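Local coordinates for peptide ABC transporter, peptide-binding protein (Thermus thermophilus, PDB 2D5W) that binds oligopeptides, here crystallised with a pentapeptide, and probably delivers them to an ABC transporter as its extracellular solute-binding component, at residues R80-T86 with N136-E142; Y107-K112 with W124-V129; P143-Y147 with A518-F522. All blocks are in the same frame, centred on the assembly; numbering follows the deposited sequence.

These contacts illustrate how a sheet in a family 5 solute-binding protein pairs its strands, packs on a helix and joins a distant part of the chain. Contact 1 pairs the two central strands of a four-stranded antiparallel sheet. Contact 2, centred about 12 Å away, falls between them in sequence and sets helix 101-112 against edge strand 127-131; I140 N to N128 O (2.8 Å) is a probable hydrogen bond linking them. Contact 3, centred about 16 Å from contact 1 and 18 Å from contact 2, joins 143-147, in the loop after strand 136-141, to 518-522, 371 residues later. R126 NH2 to P143 O (3.0 Å), probably a hydrogen bond, links contacts 2 and 3.

Contact 1 (R80-T86 with N136-E142); sequences RLEMDIT and NFTLIFE
A salt-bridge network opens this central pair of a four-stranded antiparallel sheet: R80, extended with chi1 to chi3 all t, sets NH1 2.8 Å from E142 OE1 and NE 3.0 Å from E82 OE1, while E82 OE2 pairs with R70 and R130. On the face that carries E82, T138 OG1 donates to D84 OD2 (2.7 Å) and T86 OG1 to N136 OD1 (2.6 Å); D84 OD1 also pairs with R70. The backbones, at 159°, run in regular register from R80-E142 to T86-N136. L81-F141, M83-L139 and I85-F137 are hydrogen-bonded pairs: L81 N to F141 O and F141 N to L81 O are both 2.8 Å, F137 N to I85 O 3.1 Å. These six residues turn their side chains to the other, apolar face. There I85 CB lies 3.9 Å from the F137 ring centroid, a CH-pi contact, and I85 CD1 meets L139 CD1 at 3.8 Å. Strands 69-75 and 127-131 flank the pair, and helix 101-112 packs against F137 and L139.

Contact 2 (Y107-K112 with W124-V129); sequences YFEVGK and WERVNV
A single knob-into-hole fit, with the indole of W124 as the knob, joins helix 101-112 to the junction where helix 121-126 gives way to strand 127-131, an edge strand of the antiparallel sheet. The short axes of helix 107-112 and strand 127-129 approach to 9.4 Å with their directions 147° apart, and V127 is the first residue to leave helical phi/psi. W124 (chi1 m, chi2 105°) points toward the helix and fills a hollow lined by Y107, F108, G111 and K112. The floor is G111: its CA stands 3.5 Å from the centroid of the W124 six-membered ring, almost on the ring normal, and a CB there would come 2.1 Å from W124 CH2, so the absence of a side chain lets the indole lie flat on the backbone. Beside it, the W124 edge meets the F108 face in a T-shaped pair, centroids 5.4 Å apart and planes at 67°. F108 is itself wedged, for on its opposite face V129 CB sits 3.9 Å from the ring centroid, a CH-pi contact, while V127 CG1 touches the ring edge at F108 CE2 (3.9 Å). Y107 completes the aromatic cluster, with CE2 3.5 Å from W124 CH2. A water lies between these two, 3.0 Å from W124 NE1, whose hydrogen bond it accepts, and 3.2 Å from Y107 OH. K112 (chi1 and chi2 m, then t, t) extends to the helix-strand junction, where its ammonium NZ donates to W124 O at 2.8 Å, to V127 O at 2.7 Å and, weakly, to N128 OD1 at 3.2 Å.

Contact 3 (P143-Y147 with A518-F522); sequences PAYYY and AVLEF
Two irregular segments meet here, each following a regular element. P143-Y147 follows strand 136-141; a cis peptide precedes P143, and the chain runs extended through Y145 and turns into helical phi/psi at Y146 (-58/-23). A518-F522 leaves helix 509-518 in a type I beta turn from A518 to E521, closed by E521 N to A518 O (3.0 Å). The CA atoms come nearest at Y145 with L520 (5.0 Å), and the one hydrogen bond across is Y146 N to V519 O, 2.9 Å, with a CA-H...O contact from Y145 CA to the same oxygen (3.2 Å). V519 (chi1 m) fits against the tyrosines: its CG2 stands 3.5 Å from the Y145 ring centroid, over the face. In turn the F522 ring takes Y146 CA over its face at 4.0 Å from the centroid. L520 CD2 packs on P143 CB at 3.9 Å and Y145 CE2 at 3.7 Å. The tyrosine hydroxyls are hydrogen-bonded outside the two segments, Y145 OH to D122, Y146 OH to the E474 backbone oxygen and Y147 OH to D475. This loop-to-loop packing of sequence-distant parts is thus mostly apolar, made by aromatic rings, V519 and L520, with one backbone hydrogen bond across.

Contact 1 (R80-T86 with N136-E142)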
loop_
_atom_site.group_PDB
_atom_site.type_symbol
_atom_site.label_atom_id
_atom_site.label_comp_id
_atom_site.label_asym_id
_atom_site.label_seq_id
_atom_site.Cartn_x
_atom_site.Cartn_y
_atom_site.Cartn_z
ATOM N N ARG A 80 5.362 -5.973 26.895
ATOM C CA ARG A 80 4.100 -6.594 26.541
ATOM C C ARG A 80 3.128 -5.424 26.587
ATOM O O ARG A 80 3.101 -4.674 27.564
ATOM C CB ARG A 80 3.690 -7.631 27.586
ATOM C CG ARG A 80 2.300 -8.227 27.388
ATOM C CD ARG A 80 1.846 -8.929 28.664
ATOM N NE ARG A 80 0.518 -9.530 28.558
ATOM C CZ ARG A 80 0.265 -10.699 27.976
ATOM N NH1 ARG A 80 1.250 -11.407 27.443
ATOM N NH2 ARG A 80 -0.977 -11.164 27.938
ATOM N N LEU A 81 2.364 -5.242 25.519
ATOM C CA LEU A 81 1.384 -4.169 25.478
ATOM C C LEU A 81 -0.008 -4.768 25.387
ATOM O O LEU A 81 -0.256 -5.650 24.561
ATOM C CB LEU A 81 1.602 -3.260 24.264
ATOM C CG LEU A 81 0.446 -2.284 24.001
ATOM C CD1 LEU A 81 0.374 -1.247 25.116
ATOM C CD2 LEU A 81 0.636 -1.608 22.653
ATOM N N GLU A 82 -0.904 -4.303 26.252
ATOM C CA GLU A 82 -2.294 -4.746 26.229
ATOM C C GLU A 82 -3.123 -3.509 25.928
ATOM O O GLU A 82 -2.906 -2.441 26.504
ATOM C CB GLU A 82 -2.710 -5.369 27.566
ATOM C CG GLU A 82 -2.039 -6.708 27.837
ATOM C CD GLU A 82 -2.721 -7.510 28.931
ATOM O OE1 GLU A 82 -2.255 -8.635 29.211
ATOM O OE2 GLU A 82 -3.718 -7.023 29.506
ATOM N N MET A 83 -4.070 -3.661 25.008
ATOM C CA MET A 83 -4.921 -2.564 24.582
ATOM C C MET A 83 -6.397 -2.950 24.655
ATOM O O MET A 83 -6.860 -3.789 23.881
ATOM C CB MET A 83 -4.550 -2.193 23.150
ATOM C CG MET A 83 -5.421 -1.141 22.513
ATOM S SD MET A 83 -5.028 -0.998 20.770
ATOM C CE MET A 83 -3.518 -0.170 20.915
ATOM N N ASP A 84 -7.129 -2.331 25.579
ATOM C CA ASP A 84 -8.552 -2.616 25.769
ATOM C C ASP A 84 -9.434 -1.786 24.849
ATOM O O ASP A 84 -9.411 -0.555 24.892
ATOM C CB ASP A 84 -8.980 -2.323 27.208
ATOM C CG ASP A 84 -8.292 -3.207 28.228
ATOM O OD1 ASP A 84 -8.349 -2.852 29.425
ATOM O OD2 ASP A 84 -7.712 -4.245 27.852
ATOM N N ILE A 85 -10.232 -2.471 24.040
ATOM C CA ILE A 85 -11.141 -1.813 23.114
ATOM C C ILE A 85 -12.576 -2.214 23.426
ATOM O O ILE A 85 -12.856 -3.385 23.683
ATOM C CB ILE A 85 -10.821 -2.208 21.657
ATOM C CG1 ILE A 85 -9.405 -1.748 21.307
ATOM C CG2 ILE A 85 -11.857 -1.606 20.704
ATOM C CD1 ILE A 85 -8.952 -2.123 19.916
ATOM N N THR A 86 -13.472 -1.232 23.422
ATOM C CA THR A 86 -14.887 -1.483 23.661
ATOM C C THR A 86 -15.633 -1.112 22.384
ATOM O O THR A 86 -15.559 0.026 21.921
ATOM C CB THR A 86 -15.437 -0.625 24.824
ATOM O OG1 THR A 86 -14.708 -0.912 26.024
ATOM C CG2 THR A 86 -16.911 -0.927 25.056
ATOM N N ASN A 136 -16.282 -6.219 24.513
ATOM C CA ASN A 136 -15.009 -5.846 25.115
ATOM C C ASN A 136 -13.936 -6.868 24.784
ATOM O O ASN A 136 -14.122 -8.069 25.003
ATOM C CB ASN A 136 -15.140 -5.739 26.637
ATOM C CG ASN A 136 -15.748 -4.429 27.081
ATOM O OD1 ASN A 136 -15.152 -3.368 26.910
ATOM N ND2 ASN A 136 -16.941 -4.495 27.661
ATOM N N PHE A 137 -12.824 -6.392 24.228
ATOM C CA PHE A 137 -11.702 -7.265 23.921
ATOM C C PHE A 137 -10.388 -6.540 24.168
ATOM O O PHE A 137 -10.352 -5.312 24.288
ATOM C CB PHE A 137 -11.758 -7.798 22.479
ATOM C CG PHE A 137 -11.574 -6.749 21.412
ATOM C CD1 PHE A 137 -12.634 -5.934 21.017
ATOM C CD2 PHE A 137 -10.352 -6.619 20.762
ATOM C CE1 PHE A 137 -12.473 -5.012 19.983
ATOM C CE2 PHE A 137 -10.181 -5.701 19.730
ATOM C CZ PHE A 137 -11.243 -4.899 19.338
ATOM N N THR A 138 -9.315 -7.314 24.252
ATOM C CA THR A 138 -7.994 -6.763 24.499
ATOM C C THR A 138 -7.004 -7.300 23.483
ATOM O O THR A 138 -6.915 -8.509 23.269
ATOM C CB THR A 138 -7.494 -7.140 25.910
ATOM O OG1 THR A 138 -8.412 -6.640 26.888
ATOM C CG2 THR A 138 -6.116 -6.554 26.172
ATOM N N LEU A 139 -6.276 -6.396 22.840
ATOM C CA LEU A 139 -5.258 -6.799 21.883
ATOM C C LEU A 139 -3.962 -6.891 22.683
ATOM O O LEU A 139 -3.653 -6.003 23.483
ATOM C CB LEU A 139 -5.127 -5.765 20.762
ATOM C CG LEU A 139 -6.354 -5.636 19.852
ATOM C CD1 LEU A 139 -6.140 -4.504 18.863
ATOM C CD2 LEU A 139 -6.601 -6.948 19.119
ATOM N N ILE A 140 -3.221 -7.973 22.477
ATOM C CA ILE A 140 -1.977 -8.205 23.196
ATOM C C ILE A 140 -0.802 -8.288 22.234
ATOM O O ILE A 140 -0.768 -9.151 21.357
ATOM C CB ILE A 140 -2.054 -9.525 23.995
ATOM C CG1 ILE A 140 -3.293 -9.517 24.895
ATOM C CG2 ILE A 140 -0.791 -9.706 24.830
ATOM C CD1 ILE A 140 -3.614 -10.868 25.510
ATOM N N PHE A 141 0.159 -7.385 22.404
ATOM C CA PHE A 141 1.347 -7.357 21.557
ATOM C C PHE A 141 2.558 -7.730 22.404
ATOM O O PHE A 141 2.875 -7.045 23.378
ATOM C CB PHE A 141 1.578 -5.959 20.970
ATOM C CG PHE A 141 0.368 -5.354 20.309
ATOM C CD1 PHE A 141 -0.679 -4.846 21.072
ATOM C CD2 PHE A 141 0.287 -5.270 18.924
ATOM C CE1 PHE A 141 -1.790 -4.260 20.466
ATOM C CE2 PHE A 141 -0.822 -4.685 18.306
ATOM C CZ PHE A 141 -1.859 -4.181 19.079
ATOM N N GLU A 142 3.236 -8.810 22.036
ATOM C CA GLU A 142 4.415 -9.238 22.778
ATOM C C GLU A 142 5.397 -9.977 21.873
ATOM O O GLU A 142 5.097 -11.059 21.371
ATOM C CB GLU A 142 4.010 -10.141 23.946
ATOM C CG GLU A 142 5.185 -10.537 24.830
ATOM C CD GLU A 142 4.788 -11.441 25.978
ATOM O OE1 GLU A 142 3.960 -11.019 26.811
ATOM O OE2 GLU A 142 5.310 -12.574 26.048
HETATM O O HOH W 1 -12.185 -3.623 26.586
#

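Contact 2 (Y107-K112 with W124-V129)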
loop_
_atom_site.group_PDB
_atom_site.type_symbol
_atom_site.label_atom_id
_atom_site.label_comp_id
_atom_site.label_asym_id
_atom_site.label_seq_id
_atom_site.Cartn_x
_atom_site.Cartn_y
_atom_site.Cartn_z
ATOM N N TYR A 107 -11.612 -12.824 12.824
ATOM C CA TYR A 107 -10.513 -12.169 12.120
ATOM C C TYR A 107 -9.174 -12.776 12.560
ATOM O O TYR A 107 -8.325 -13.115 11.730
ATOM C CB TYR A 107 -10.538 -10.671 12.437
ATOM C CG TYR A 107 -9.407 -9.861 11.840
ATOM C CD1 TYR A 107 -9.516 -9.300 10.568
ATOM C CD2 TYR A 107 -8.232 -9.642 12.559
ATOM C CE1 TYR A 107 -8.482 -8.537 10.032
ATOM C CE2 TYR A 107 -7.192 -8.883 12.030
ATOM C CZ TYR A 107 -7.325 -8.335 10.769
ATOM O OH TYR A 107 -6.302 -7.577 10.246
ATOM N N PHE A 108 -8.986 -12.912 13.870
ATOM C CA PHE A 108 -7.748 -13.473 14.388
ATOM C C PHE A 108 -7.524 -14.934 14.021
ATOM O O PHE A 108 -6.394 -15.339 13.748
ATOM C CB PHE A 108 -7.662 -13.287 15.907
ATOM C CG PHE A 108 -7.010 -11.999 16.311
ATOM C CD1 PHE A 108 -7.727 -10.807 16.305
ATOM C CD2 PHE A 108 -5.655 -11.968 16.631
ATOM C CE1 PHE A 108 -7.104 -9.597 16.605
ATOM C CE2 PHE A 108 -5.023 -10.764 16.932
ATOM C CZ PHE A 108 -5.746 -9.578 16.919
ATOM N N GLU A 109 -8.588 -15.727 14.000
ATOM C CA GLU A 109 -8.438 -17.132 13.653
ATOM C C GLU A 109 -7.936 -17.287 12.216
ATOM O O GLU A 109 -7.076 -18.121 11.935
ATOM C CB GLU A 109 -9.768 -17.860 13.827
ATOM C CG GLU A 109 -9.675 -19.360 13.646
ATOM C CD GLU A 109 -10.952 -20.062 14.052
ATOM O OE1 GLU A 109 -11.234 -20.133 15.267
ATOM O OE2 GLU A 109 -11.676 -20.530 13.156
ATOM N N VAL A 110 -8.467 -16.477 11.306
ATOM C CA VAL A 110 -8.048 -16.548 9.913
ATOM C C VAL A 110 -6.601 -16.066 9.760
ATOM O O VAL A 110 -5.798 -16.700 9.076
ATOM C CB VAL A 110 -8.996 -15.717 9.013
ATOM C CG1 VAL A 110 -8.519 -15.754 7.564
ATOM C CG2 VAL A 110 -10.413 -16.277 9.113
ATOM N N GLY A 111 -6.259 -14.959 10.413
ATOM C CA GLY A 111 -4.903 -14.448 10.314
ATOM C C GLY A 111 -3.871 -15.384 10.920
ATOM O O GLY A 111 -2.724 -15.423 10.472
ATOM N N LYS A 112 -4.279 -16.144 11.934
ATOM C CA LYS A 112 -3.393 -17.079 12.630
ATOM C C LYS A 112 -3.274 -18.444 11.961
ATOM O O LYS A 112 -2.442 -19.260 12.361
ATOM C CB LYS A 112 -3.885 -17.292 14.065
ATOM C CG LYS A 112 -3.741 -16.094 14.978
ATOM C CD LYS A 112 -2.313 -15.938 15.446
ATOM C CE LYS A 112 -2.200 -14.815 16.458
ATOM N NZ LYS A 112 -0.821 -14.707 17.006
ATOM N N TRP A 124 1.434 -11.298 12.919
ATOM C CA TRP A 124 0.679 -12.490 13.244
ATOM C C TRP A 124 1.345 -13.460 14.204
ATOM O O TRP A 124 0.704 -14.377 14.711
ATOM C CB TRP A 124 0.233 -13.169 11.949
ATOM C CG TRP A 124 -0.876 -12.376 11.329
ATOM C CD1 TRP A 124 -0.808 -11.564 10.231
ATOM C CD2 TRP A 124 -2.194 -12.223 11.861
ATOM N NE1 TRP A 124 -2.006 -10.909 10.055
ATOM C CE2 TRP A 124 -2.874 -11.296 11.043
ATOM C CE3 TRP A 124 -2.865 -12.780 12.959
ATOM C CZ2 TRP A 124 -4.199 -10.911 11.289
ATOM C CZ3 TRP A 124 -4.178 -12.397 13.205
ATOM C CH2 TRP A 124 -4.830 -11.471 12.372
ATOM N N GLU A 125 2.626 -13.243 14.476
ATOM C CA GLU A 125 3.340 -14.091 15.419
ATOM C C GLU A 125 3.280 -13.505 16.826
ATOM O O GLU A 125 3.168 -14.243 17.804
ATOM C CB GLU A 125 4.807 -14.241 15.003
ATOM C CG GLU A 125 5.029 -15.155 13.817
ATOM C CD GLU A 125 4.766 -16.613 14.149
ATOM O OE1 GLU A 125 4.749 -17.440 13.215
ATOM O OE2 GLU A 125 4.585 -16.932 15.344
ATOM N N ARG A 126 3.322 -12.181 16.930
ATOM C CA ARG A 126 3.344 -11.535 18.241
ATOM C C ARG A 126 2.058 -10.876 18.736
ATOM O O ARG A 126 2.031 -10.346 19.842
ATOM C CB ARG A 126 4.479 -10.508 18.269
ATOM C CG ARG A 126 4.224 -9.324 17.372
ATOM C CD ARG A 126 5.453 -8.445 17.155
ATOM N NE ARG A 126 5.057 -7.314 16.326
ATOM C CZ ARG A 126 4.416 -6.247 16.788
ATOM N NH1 ARG A 126 4.061 -5.273 15.964
ATOM N NH2 ARG A 126 4.172 -6.132 18.087
ATOM N N VAL A 127 0.995 -10.901 17.941
ATOM C CA VAL A 127 -0.250 -10.281 18.376
ATOM C C VAL A 127 -1.332 -11.322 18.627
ATOM O O VAL A 127 -1.501 -12.261 17.851
ATOM C CB VAL A 127 -0.757 -9.251 17.342
ATOM C CG1 VAL A 127 -2.008 -8.552 17.865
ATOM C CG2 VAL A 127 0.337 -8.233 17.054
ATOM N N ASN A 128 -2.052 -11.148 19.729
ATOM C CA ASN A 128 -3.126 -12.054 20.103
ATOM C C ASN A 128 -4.289 -11.241 20.642
ATOM O O ASN A 128 -4.180 -10.029 20.825
ATOM C CB ASN A 128 -2.637 -13.046 21.163
ATOM C CG ASN A 128 -1.775 -14.144 20.576
ATOM O OD1 ASN A 128 -2.269 -15.022 19.868
ATOM N ND2 ASN A 128 -0.478 -14.096 20.858
ATOM N N VAL A 129 -5.408 -11.907 20.891
ATOM C CA VAL A 129 -6.583 -11.223 21.405
ATOM C C VAL A 129 -7.215 -12.000 22.552
ATOM O O VAL A 129 -7.154 -13.231 22.596
ATOM C CB VAL A 129 -7.643 -11.009 20.285
ATOM C CG1 VAL A 129 -8.206 -12.347 19.822
ATOM C CG2 VAL A 129 -8.759 -10.105 20.785
HETATM O O HOH W 2 -3.382 -8.377 9.096
#

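Contact 3 (P143-Y147 with A518-F522)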
loop_
_atom_site.group_PDB
_atom_site.type_symbol
_atom_site.label_atom_id
_atom_site.label_comp_id
_atom_site.label_asym_id
_atom_site.label_seq_id
_atom_site.Cartn_x
_atom_site.Cartn_y
_atom_site.Cartn_z
ATOM N N PRO A 143 6.583 -9.390 21.641
ATOM C CA PRO A 143 7.011 -8.100 22.187
ATOM C C PRO A 143 6.290 -6.946 21.496
ATOM O O PRO A 143 5.899 -7.058 20.332
ATOM C CB PRO A 143 8.510 -8.093 21.908
ATOM C CG PRO A 143 8.590 -8.810 20.599
ATOM C CD PRO A 143 7.641 -9.976 20.797
ATOM N N ALA A 144 6.120 -5.843 22.213
ATOM C CA ALA A 144 5.448 -4.675 21.664
ATOM C C ALA A 144 6.412 -3.837 20.835
ATOM O O ALA A 144 7.598 -3.729 21.166
ATOM C CB ALA A 144 4.867 -3.834 22.792
ATOM N N TYR A 145 5.897 -3.255 19.755
ATOM C CA TYR A 145 6.683 -2.393 18.880
ATOM C C TYR A 145 6.228 -0.956 19.108
ATOM O O TYR A 145 5.105 -0.716 19.554
ATOM C CB TYR A 145 6.490 -2.771 17.409
ATOM C CG TYR A 145 7.159 -4.064 16.985
ATOM C CD1 TYR A 145 7.125 -4.479 15.653
ATOM C CD2 TYR A 145 7.831 -4.872 17.907
ATOM C CE1 TYR A 145 7.740 -5.662 15.251
ATOM C CE2 TYR A 145 8.445 -6.056 17.512
ATOM C CZ TYR A 145 8.397 -6.446 16.187
ATOM O OH TYR A 145 9.010 -7.621 15.814
ATOM N N TYR A 146 7.093 -0.002 18.783
ATOM C CA TYR A 146 6.803 1.407 19.005
ATOM C C TYR A 146 5.549 1.946 18.329
ATOM O O TYR A 146 4.983 2.940 18.782
ATOM C CB TYR A 146 8.009 2.256 18.581
ATOM C CG TYR A 146 8.116 2.502 17.090
ATOM C CD1 TYR A 146 7.630 3.680 16.524
ATOM C CD2 TYR A 146 8.693 1.555 16.245
ATOM C CE1 TYR A 146 7.714 3.910 15.153
ATOM C CE2 TYR A 146 8.780 1.775 14.871
ATOM C CZ TYR A 146 8.288 2.952 14.336
ATOM O OH TYR A 146 8.355 3.173 12.977
ATOM N N TYR A 147 5.112 1.287 17.260
ATOM C CA TYR A 147 3.948 1.743 16.505
ATOM C C TYR A 147 2.642 0.990 16.731
ATOM O O TYR A 147 1.657 1.252 16.042
ATOM C CB TYR A 147 4.277 1.717 15.008
ATOM C CG TYR A 147 4.688 0.359 14.454
ATOM C CD1 TYR A 147 3.881 -0.769 14.619
ATOM C CD2 TYR A 147 5.852 0.222 13.701
ATOM C CE1 TYR A 147 4.220 -1.993 14.040
ATOM C CE2 TYR A 147 6.199 -0.994 13.117
ATOM C CZ TYR A 147 5.380 -2.097 13.288
ATOM O OH TYR A 147 5.701 -3.296 12.697
ATOM N N ALA A 518 15.358 -1.742 16.187
ATOM C CA ALA A 518 14.762 -0.419 16.090
ATOM C C ALA A 518 13.274 -0.370 16.402
ATOM O O ALA A 518 12.815 0.564 17.051
ATOM C CB ALA A 518 15.016 0.166 14.708
ATOM N N VAL A 519 12.517 -1.363 15.944
ATOM C CA VAL A 519 11.081 -1.356 16.196
ATOM C C VAL A 519 10.747 -1.572 17.666
ATOM O O VAL A 519 9.630 -1.285 18.097
ATOM C CB VAL A 519 10.332 -2.408 15.334
ATOM C CG1 VAL A 519 10.474 -2.061 13.857
ATOM C CG2 VAL A 519 10.857 -3.801 15.613
ATOM N N LEU A 520 11.717 -2.071 18.429
ATOM C CA LEU A 520 11.546 -2.303 19.862
ATOM C C LEU A 520 12.007 -1.086 20.656
ATOM O O LEU A 520 11.861 -1.043 21.881
ATOM C CB LEU A 520 12.372 -3.507 20.312
ATOM C CG LEU A 520 12.029 -4.886 19.751
ATOM C CD1 LEU A 520 13.138 -5.861 20.113
ATOM C CD2 LEU A 520 10.692 -5.357 20.303
ATOM N N GLU A 521 12.583 -0.107 19.964
ATOM C CA GLU A 521 13.081 1.091 20.627
ATOM C C GLU A 521 11.998 2.143 20.786
ATOM O O GLU A 521 11.566 2.757 19.808
ATOM C CB GLU A 521 14.251 1.687 19.842
ATOM C CG GLU A 521 14.876 2.884 20.534
ATOM C CD GLU A 521 15.318 2.554 21.949
ATOM O OE1 GLU A 521 16.294 1.791 22.096
ATOM O OE2 GLU A 521 14.682 3.043 22.911
ATOM N N PHE A 522 11.560 2.364 22.019
ATOM C CA PHE A 522 10.523 3.354 22.257
ATOM C C PHE A 522 11.057 4.771 22.374
ATOM O O PHE A 522 10.287 5.726 22.453
ATOM C CB PHE A 522 9.687 2.969 23.480
ATOM C CG PHE A 522 8.708 1.868 23.198
ATOM C CD1 PHE A 522 9.140 0.558 23.033
ATOM C CD2 PHE A 522 7.359 2.152 23.030
ATOM C CE1 PHE A 522 8.241 -0.457 22.699
ATOM C CE2 PHE A 522 6.453 1.149 22.695
ATOM C CZ PHE A 522 6.894 -0.158 22.529
#